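Local coordinates for protein malate oxidoreductase (Thermotoga maritima, PDB 1VL6) that probably catalyses the NAD-dependent oxidative decarboxylation of malate to pyruvate, as a malic enzyme, at residues V174-F179 / V208-D213. Numbering follows the deposited sequence.
Sequences VVSAAF and VKFLLD
One face of the Phe179 ring carries the CD2 methyl of Leu211, a CH-pi contact in which Leu211 CD2 stands 3.8 Å from the ring centroid and 15° off the ring normal. The methyl is displaced slightly toward the rim, and its nearest ring atom is Phe179 CD2, 3.7 Å from Leu211 CD2. The same ring also meets the ring of Phe266, their planes inclined at about 55°. The Phe210 ring is approached obliquely by the Ser176 hydroxyl, whose OG lies 3.4 Å from Phe210 CB and 3.6 Å from Phe210 CD2. In Phe179, CG lies anti to the backbone N (chi1 167°), which sets one ring face against Leu211 CD2. Both Phe179 and Leu211 also rest on Val195 of strand 194-198, so the two helices pack together over the sheet of the NAD-binding domain, whose GxGxxG-like turn fits a Rossmann-type fold. Helix 346-358 also packs here, Val353 on Ser176 and Leu349 on Phe210. Cutting Phe179 back to an alanine is likely to leave the Leu211 methyl without its aromatic face and a gap beside Val195. Ser176 OG is hydrogen-bonded to Ala172 O, so the buried hydroxyl has its polar partner within its own helix while it lies against Phe210 CB; between the two segments the contact is by van der Waals and CH-pi packing.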
ATOM      1  N   VAL A 174      18.400 -14.629 -21.421  1.00 62.61           N
ATOM      2  CA  VAL A 174      17.976 -15.877 -20.857  1.00 64.49           C
ATOM      3  C   VAL A 174      18.295 -17.050 -21.786  1.00 63.02           C
ATOM      4  O   VAL A 174      18.734 -18.099 -21.329  1.00 63.06           O
ATOM      5  CB  VAL A 174      16.488 -15.849 -20.523  1.00 67.53           C
ATOM      6  CG1 VAL A 174      16.078 -17.116 -19.854  1.00 75.38           C
ATOM      7  CG2 VAL A 174      16.210 -14.734 -19.584  1.00 67.04           C
ATOM      8  N   VAL A 175      18.111 -16.888 -23.083  1.00 61.60           N
ATOM      9  CA  VAL A 175      18.431 -17.980 -24.023  1.00 60.86           C
ATOM     10  C   VAL A 175      19.928 -18.310 -23.924  1.00 60.82           C
ATOM     11  O   VAL A 175      20.311 -19.459 -23.884  1.00 60.14           O
ATOM     12  CB  VAL A 175      18.098 -17.576 -25.432  1.00 62.08           C
ATOM     13  CG1 VAL A 175      18.692 -18.540 -26.455  1.00 63.19           C
ATOM     14  CG2 VAL A 175      16.561 -17.451 -25.627  1.00 65.25           C
ATOM     15  N   SER A 176      20.758 -17.277 -23.826  1.00 60.66           N
ATOM     16  CA  SER A 176      22.177 -17.431 -23.730  1.00 60.51           C
ATOM     17  C   SER A 176      22.566 -18.170 -22.472  1.00 62.49           C
ATOM     18  O   SER A 176      23.405 -19.070 -22.524  1.00 65.85           O
ATOM     19  CB  SER A 176      22.831 -16.065 -23.723  1.00 62.64           C
ATOM     20  OG  SER A 176      22.703 -15.459 -24.997  1.00 57.24           O
ATOM     21  N   ALA A 177      22.004 -17.822 -21.326  1.00 61.60           N
ATOM     22  CA  ALA A 177      22.361 -18.556 -20.110  1.00 62.43           C
ATOM     23  C   ALA A 177      21.933 -20.003 -20.226  1.00 62.75           C
ATOM     24  O   ALA A 177      22.663 -20.891 -19.860  1.00 63.10           O
ATOM     25  CB  ALA A 177      21.730 -17.937 -18.900  1.00 65.45           C
ATOM     26  N   ALA A 178      20.727 -20.237 -20.731  1.00 63.21           N
ATOM     27  CA  ALA A 178      20.238 -21.600 -20.912  1.00 62.85           C
ATOM     28  C   ALA A 178      21.192 -22.347 -21.825  1.00 63.52           C
ATOM     29  O   ALA A 178      21.524 -23.497 -21.580  1.00 62.54           O
ATOM     30  CB  ALA A 178      18.832 -21.569 -21.518  1.00 63.54           C
ATOM     31  N   PHE A 179      21.618 -21.682 -22.899  1.00 63.91           N
ATOM     32  CA  PHE A 179      22.499 -22.316 -23.886  1.00 62.80           C
ATOM     33  C   PHE A 179      23.815 -22.703 -23.261  1.00 61.92           C
ATOM     34  O   PHE A 179      24.271 -23.824 -23.407  1.00 61.00           O
ATOM     35  CB  PHE A 179      22.777 -21.385 -25.032  1.00 59.79           C
ATOM     36  CG  PHE A 179      23.898 -21.833 -25.911  1.00 61.58           C
ATOM     37  CD1 PHE A 179      23.698 -22.787 -26.882  1.00 65.70           C
ATOM     38  CD2 PHE A 179      25.140 -21.267 -25.813  1.00 62.60           C
ATOM     39  CE1 PHE A 179      24.711 -23.157 -27.731  1.00 61.42           C
ATOM     40  CE2 PHE A 179      26.162 -21.657 -26.665  1.00 57.14           C
ATOM     41  CZ  PHE A 179      25.944 -22.593 -27.618  1.00 61.66           C
ATOM     42  N   VAL A 208      21.135 -14.579 -32.186  1.00 60.66           N
ATOM     43  CA  VAL A 208      22.259 -14.853 -33.080  1.00 60.87           C
ATOM     44  C   VAL A 208      23.482 -14.060 -32.646  1.00 61.58           C
ATOM     45  O   VAL A 208      24.569 -14.601 -32.514  1.00 63.47           O
ATOM     46  CB  VAL A 208      21.895 -14.489 -34.513  1.00 61.93           C
ATOM     47  CG1 VAL A 208      23.143 -14.549 -35.446  1.00 59.17           C
ATOM     48  CG2 VAL A 208      20.784 -15.393 -35.001  1.00 64.97           C
ATOM     49  N   LYS A 209      23.308 -12.770 -32.433  1.00 61.63           N
ATOM     50  CA  LYS A 209      24.434 -11.916 -32.069  1.00 62.33           C
ATOM     51  C   LYS A 209      25.063 -12.269 -30.701  1.00 63.16           C
ATOM     52  O   LYS A 209      26.264 -12.197 -30.546  1.00 64.71           O
ATOM     53  CB  LYS A 209      24.003 -10.436 -32.091  1.00 59.32           C
ATOM     54  CG  LYS A 209      23.933  -9.859 -33.479  1.00 60.47           C
ATOM     55  CD  LYS A 209      23.566  -8.414 -33.429  1.00 66.88           C
ATOM     56  CE  LYS A 209      23.668  -7.751 -34.784  1.00 70.59           C
ATOM     57  NZ  LYS A 209      23.336  -6.333 -34.586  1.00 79.40           N
ATOM     58  N   PHE A 210      24.254 -12.633 -29.714  1.00 63.11           N
ATOM     59  CA  PHE A 210      24.800 -13.062 -28.426  1.00 63.28           C
ATOM     60  C   PHE A 210      25.585 -14.328 -28.572  1.00 63.93           C
ATOM     61  O   PHE A 210      26.652 -14.424 -27.977  1.00 64.94           O
ATOM     62  CB  PHE A 210      23.714 -13.303 -27.362  1.00 62.44           C
ATOM     63  CG  PHE A 210      23.351 -12.091 -26.560  1.00 60.29           C
ATOM     64  CD1 PHE A 210      22.702 -11.022 -27.143  1.00 74.26           C
ATOM     65  CD2 PHE A 210      23.653 -12.019 -25.221  1.00 70.01           C
ATOM     66  CE1 PHE A 210      22.369  -9.909 -26.408  1.00 74.58           C
ATOM     67  CE2 PHE A 210      23.304 -10.927 -24.495  1.00 68.81           C
ATOM     68  CZ  PHE A 210      22.666  -9.866 -25.087  1.00 68.48           C
ATOM     69  N   LEU A 211      25.061 -15.307 -29.318  1.00 62.26           N
ATOM     70  CA  LEU A 211      25.803 -16.562 -29.492  1.00 62.33           C
ATOM     71  C   LEU A 211      27.151 -16.293 -30.148  1.00 63.09           C
ATOM     72  O   LEU A 211      28.177 -16.863 -29.746  1.00 61.76           O
ATOM     73  CB  LEU A 211      25.017 -17.594 -30.295  1.00 61.29           C
ATOM     74  CG  LEU A 211      23.719 -18.090 -29.647  1.00 64.85           C
ATOM     75  CD1 LEU A 211      22.889 -18.898 -30.647  1.00 61.69           C
ATOM     76  CD2 LEU A 211      23.992 -18.897 -28.415  1.00 68.79           C
ATOM     77  N   LEU A 212      27.163 -15.405 -31.134  1.00 62.77           N
ATOM     78  CA  LEU A 212      28.437 -15.090 -31.767  1.00 63.29           C
ATOM     79  C   LEU A 212      29.371 -14.440 -30.780  1.00 62.12           C
ATOM     80  O   LEU A 212      30.461 -14.873 -30.674  1.00 62.87           O
ATOM     81  CB  LEU A 212      28.281 -14.240 -33.011  1.00 59.62           C
ATOM     82  CG  LEU A 212      27.513 -14.912 -34.170  1.00 61.55           C
ATOM     83  CD1 LEU A 212      27.007 -13.870 -35.198  1.00 55.87           C
ATOM     84  CD2 LEU A 212      28.291 -16.029 -34.872  1.00 49.53           C
ATOM     85  N   ASP A 213      28.932 -13.437 -30.048  1.00 63.68           N
ATOM     86  CA  ASP A 213      29.729 -12.839 -28.975  1.00 66.33           C
ATOM     87  C   ASP A 213      30.270 -13.856 -28.010  1.00 64.81           C
ATOM     88  O   ASP A 213      31.370 -13.684 -27.512  1.00 67.08           O
ATOM     89  CB  ASP A 213      28.879 -11.972 -28.072  1.00 69.24           C
ATOM     90  CG  ASP A 213      28.809 -10.594 -28.493  1.00 83.87           C
ATOM     91  OD1 ASP A 213      29.423 -10.255 -29.534  1.00106.13           O
ATOM     92  OD2 ASP A 213      28.119  -9.774 -27.823  1.00109.24           O
TER